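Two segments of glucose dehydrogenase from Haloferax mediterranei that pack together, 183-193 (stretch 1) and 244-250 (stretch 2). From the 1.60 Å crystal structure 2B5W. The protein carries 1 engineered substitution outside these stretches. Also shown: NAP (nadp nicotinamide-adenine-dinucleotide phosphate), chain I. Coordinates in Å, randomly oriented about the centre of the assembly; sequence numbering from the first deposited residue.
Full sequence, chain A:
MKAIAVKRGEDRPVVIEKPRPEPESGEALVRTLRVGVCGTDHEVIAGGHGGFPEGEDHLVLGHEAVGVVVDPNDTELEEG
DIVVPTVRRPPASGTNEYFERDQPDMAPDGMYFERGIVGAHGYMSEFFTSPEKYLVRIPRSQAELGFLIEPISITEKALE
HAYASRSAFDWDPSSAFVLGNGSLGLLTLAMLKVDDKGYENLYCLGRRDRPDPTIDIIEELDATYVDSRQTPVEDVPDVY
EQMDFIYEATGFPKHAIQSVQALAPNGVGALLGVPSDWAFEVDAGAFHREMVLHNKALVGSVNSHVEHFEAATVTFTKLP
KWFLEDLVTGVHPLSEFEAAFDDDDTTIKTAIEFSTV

Stretch 1 (183-193) SLGLLTLAMLK
Stretch 2 244-250: DFIYEAT

Residues 183-193 form a regular α-helix (phi/psi near -62/-41), with backbone hydrogen bonds running from Leu-187 N to Ser-183 O (3.0 Å) through Lys-193 N to Leu-189 O (3.1 Å). Residues 245-248 are extended (phi -134 to -93, psi 115 to 133), and the chain leaves the strand at Ala-249 (-142/44). The two axes run nearly antiparallel, at 155°, and approach to 9.7 Å. Two CA-CA distances set the register: 5.7 Å for Gly-185 to Ala-249 and 9.7 Å for Leu-192 to Phe-245, so the segments diverge toward the helix C-terminal end.

No hydrogen bond crosses between the stretches; packing accounts for the 275 Å² buried. Its centre is a CH-pi contact: Thr-188 CG2 lies 3.5 Å from the centroid of the Tyr-247 ring, only 5° off its normal. With chi1 in m, Thr-188 places CG2 over the ring while OG1 donates a hydrogen bond to Leu-184 O at 2.7 Å. Tyr-247 (t, chi2 -79°) has the most area covered by the other stretch, 75 Å², and its OH is hydrogen-bonded elsewhere in the structure.

Apolar contacts extend the seam. Leu-184 (t, p) sits at the tyrosine edge, with CG 4.4 Å from Tyr-247 CE1, and its CD2 reaches Ala-249 CB at 4.4 Å. At the wider end, Leu-192 (m, t) directs CD2 to 3.9 Å from Phe-245 CE2, approaching that ring (t, chi2 56°) obliquely; long side chains span the gap here. At the narrow end small residues suffice: Gly-185 N lies 4.2 Å from Ala-249 CB, and an ideal CB on the glycine would lie 4.1 Å from that methyl. Strand alternation turns Phe-245 and Tyr-247 toward the helix and Ile-246 away.

NADP adjoins this close end: Leu-184 N donates to NAP O1N (3.2 Å, 150°), while Ala-249 O approaches NAP C5D at 3.3 Å.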

# COMPACT_ATOMS: atom_id res chain seq x y z
N SER A 183 -0.55 -20.71 13.22
CA SER A 183 -1.31 -21.43 12.20
C SER A 183 -1.57 -20.55 10.96
O SER A 183 -1.61 -21.05 9.86
CB SER A 183 -2.61 -22.02 12.76
OG SER A 183 -3.51 -21.05 13.20
N LEU A 184 -1.79 -19.26 11.16
CA LEU A 184 -2.04 -18.39 9.99
C LEU A 184 -0.80 -18.28 9.08
O LEU A 184 -0.86 -18.41 7.86
CB LEU A 184 -2.56 -17.00 10.42
CG LEU A 184 -2.91 -16.07 9.25
CD1 LEU A 184 -4.02 -16.64 8.36
CD2 LEU A 184 -3.25 -14.65 9.75
N GLY A 185 0.36 -18.06 9.69
CA GLY A 185 1.59 -17.98 8.94
C GLY A 185 1.91 -19.26 8.22
O GLY A 185 2.30 -19.23 7.06
N LEU A 186 1.72 -20.42 8.85
CA LEU A 186 2.09 -21.66 8.20
C LEU A 186 1.10 -21.99 7.07
O LEU A 186 1.49 -22.45 6.02
CB LEU A 186 2.15 -22.81 9.20
CG LEU A 186 3.23 -22.63 10.28
CD1 LEU A 186 3.11 -23.75 11.30
CD2 LEU A 186 4.59 -22.69 9.70
N LEU A 187 -0.19 -21.76 7.32
CA LEU A 187 -1.18 -21.93 6.24
C LEU A 187 -0.82 -21.03 5.05
O LEU A 187 -0.84 -21.46 3.88
CB LEU A 187 -2.56 -21.57 6.78
CG LEU A 187 -3.82 -21.95 6.06
CD1 LEU A 187 -3.90 -23.45 5.90
CD2 LEU A 187 -4.99 -21.40 6.89
N THR A 188 -0.47 -19.78 5.35
CA THR A 188 -0.12 -18.82 4.34
C THR A 188 1.10 -19.26 3.54
O THR A 188 1.13 -19.14 2.33
CB THR A 188 0.09 -17.45 4.96
OG1 THR A 188 -1.14 -17.01 5.56
CG2 THR A 188 0.45 -16.45 3.95
N LEU A 189 2.10 -19.81 4.23
CA LEU A 189 3.30 -20.27 3.55
C LEU A 189 2.96 -21.37 2.51
O LEU A 189 3.47 -21.34 1.39
CB LEU A 189 4.30 -20.75 4.60
CG LEU A 189 5.67 -21.20 4.10
CD1 LEU A 189 6.44 -20.06 3.51
CD2 LEU A 189 6.42 -21.88 5.26
N ALA A 190 2.12 -22.35 2.87
CA ALA A 190 1.69 -23.37 1.95
C ALA A 190 0.86 -22.79 0.82
O ALA A 190 0.99 -23.20 -0.34
CB ALA A 190 0.89 -24.46 2.66
N MET A 191 0.01 -21.82 1.14
CA MET A 191 -0.72 -21.13 0.08
C MET A 191 0.21 -20.42 -0.92
O MET A 191 -0.01 -20.44 -2.11
CB MET A 191 -1.72 -20.13 0.65
CG MET A 191 -2.79 -20.78 1.50
SD MET A 191 -3.86 -19.59 2.34
CE MET A 191 -4.54 -18.69 0.91
N LEU A 192 1.25 -19.76 -0.44
CA LEU A 192 2.19 -19.07 -1.30
C LEU A 192 2.95 -20.06 -2.17
O LEU A 192 3.24 -19.77 -3.32
CB LEU A 192 3.16 -18.17 -0.49
CG LEU A 192 2.47 -16.99 0.16
CD1 LEU A 192 3.36 -16.33 1.20
CD2 LEU A 192 2.02 -15.93 -0.87
N LYS A 193 3.21 -21.26 -1.66
CA LYS A 193 3.90 -22.24 -2.46
C LYS A 193 3.12 -22.59 -3.72
O LYS A 193 3.71 -22.89 -4.77
CB LYS A 193 4.13 -23.50 -1.62
CG LYS A 193 4.96 -24.56 -2.31
CD LYS A 193 5.27 -25.68 -1.34
CE LYS A 193 6.03 -26.83 -2.00
NZ LYS A 193 7.44 -26.46 -2.12
N ASP A 244 10.27 -10.14 -2.54
CA ASP A 244 9.26 -9.46 -3.35
C ASP A 244 7.94 -9.29 -2.63
O ASP A 244 7.24 -8.27 -2.84
CB ASP A 244 9.02 -10.19 -4.63
CG ASP A 244 10.24 -10.24 -5.49
OD1 ASP A 244 10.79 -9.16 -5.80
OD2 ASP A 244 10.71 -11.32 -5.91
N PHE A 245 7.58 -10.27 -1.80
CA PHE A 245 6.31 -10.25 -1.09
C PHE A 245 6.59 -10.62 0.35
O PHE A 245 7.28 -11.62 0.61
CB PHE A 245 5.29 -11.23 -1.68
CG PHE A 245 4.00 -11.19 -0.96
CD1 PHE A 245 3.30 -9.99 -0.82
CD2 PHE A 245 3.47 -12.31 -0.34
CE1 PHE A 245 2.14 -9.95 -0.14
CE2 PHE A 245 2.30 -12.24 0.34
CZ PHE A 245 1.65 -11.04 0.46
N ILE A 246 6.11 -9.82 1.28
CA ILE A 246 6.14 -10.16 2.70
C ILE A 246 4.73 -10.19 3.26
O ILE A 246 3.91 -9.32 2.98
CB ILE A 246 7.02 -9.14 3.46
CG1 ILE A 246 8.46 -9.29 2.98
CG2 ILE A 246 6.89 -9.36 4.97
CD1 ILE A 246 9.45 -8.29 3.60
N TYR A 247 4.41 -11.25 4.00
CA TYR A 247 3.16 -11.38 4.73
C TYR A 247 3.47 -11.42 6.19
O TYR A 247 4.11 -12.37 6.67
CB TYR A 247 2.52 -12.71 4.30
CG TYR A 247 1.11 -12.97 4.75
CD1 TYR A 247 0.84 -13.41 6.04
CD2 TYR A 247 0.04 -12.82 3.87
CE1 TYR A 247 -0.44 -13.70 6.44
CE2 TYR A 247 -1.25 -13.10 4.29
CZ TYR A 247 -1.48 -13.53 5.56
OH TYR A 247 -2.75 -13.85 6.03
N GLU A 248 3.01 -10.42 6.91
CA GLU A 248 3.24 -10.32 8.34
C GLU A 248 2.11 -10.93 9.14
O GLU A 248 0.97 -10.53 9.03
CB GLU A 248 3.47 -8.86 8.71
CG GLU A 248 3.62 -8.61 10.20
CD GLU A 248 2.31 -8.51 10.94
OE1 GLU A 248 1.40 -7.76 10.47
OE2 GLU A 248 2.12 -9.18 11.98
N ALA A 249 2.44 -11.91 9.98
CA ALA A 249 1.49 -12.63 10.81
C ALA A 249 2.09 -12.94 12.19
O ALA A 249 1.98 -14.07 12.68
CB ALA A 249 1.04 -13.89 10.11
N THR A 250 2.77 -11.95 12.77
CA THR A 250 3.32 -12.07 14.11
C THR A 250 2.64 -11.20 15.12
O THR A 250 2.67 -11.48 16.32
CB THR A 250 4.80 -11.68 14.13
OG1 THR A 250 4.96 -10.35 13.61
CG2 THR A 250 5.64 -12.59 13.28
PA NAP I . -0.17 -16.93 16.77
O1A NAP I . -0.06 -16.26 18.05
O2A NAP I . -0.56 -18.41 16.88
O5B NAP I . 1.18 -16.85 15.96
C5B NAP I . 2.06 -15.76 15.99
C4B NAP I . 3.41 -16.43 15.81
O4B NAP I . 4.36 -15.42 15.58
C3B NAP I . 3.87 -17.25 17.03
O3B NAP I . 4.12 -18.61 16.72
C2B NAP I . 5.13 -16.52 17.50
O2B NAP I . 6.19 -17.37 17.90
C1B NAP I . 5.55 -15.75 16.27
N9A NAP I . 6.25 -14.53 16.62
C8A NAP I . 5.78 -13.50 17.39
N7A NAP I . 6.74 -12.56 17.48
C5A NAP I . 7.85 -13.02 16.81
C6A NAP I . 9.13 -12.51 16.57
N6A NAP I . 9.56 -11.34 17.09
N1A NAP I . 10.03 -13.24 15.82
C2A NAP I . 9.67 -14.46 15.28
N3A NAP I . 8.41 -14.98 15.51
C4A NAP I . 7.52 -14.27 16.24
O3 NAP I . -1.36 -16.31 15.91
PN NAP I . -2.02 -16.76 14.50
O1N NAP I . -1.01 -17.35 13.57
O2N NAP I . -3.34 -17.44 14.68
O5D NAP I . -2.20 -15.21 14.16
C5D NAP I . -1.10 -14.44 13.71
C4D NAP I . -1.42 -12.95 13.80
O4D NAP I . -2.48 -12.66 12.88
C3D NAP I . -1.91 -12.50 15.18
O3D NAP I . -1.35 -11.25 15.53
C2D NAP I . -3.42 -12.42 15.00
O2D NAP I . -4.09 -11.58 15.91
C1D NAP I . -3.51 -11.93 13.55
N1N NAP I . -4.74 -12.28 12.83
C2N NAP I . -5.28 -11.27 12.10
C3N NAP I . -6.37 -11.51 11.31
C7N NAP I . -6.78 -10.38 10.41
O7N NAP I . -8.01 -10.63 9.80
N7N NAP I . -5.99 -9.28 10.27
C4N NAP I . -6.98 -12.76 11.26
C5N NAP I . -6.41 -13.79 12.00
C6N NAP I . -5.26 -13.55 12.77
P2B NAP I . 6.37 -17.86 19.47
O1X NAP I . 5.30 -18.73 19.89
O2X NAP I . 7.76 -18.54 19.45
O3X NAP I . 6.42 -16.62 20.37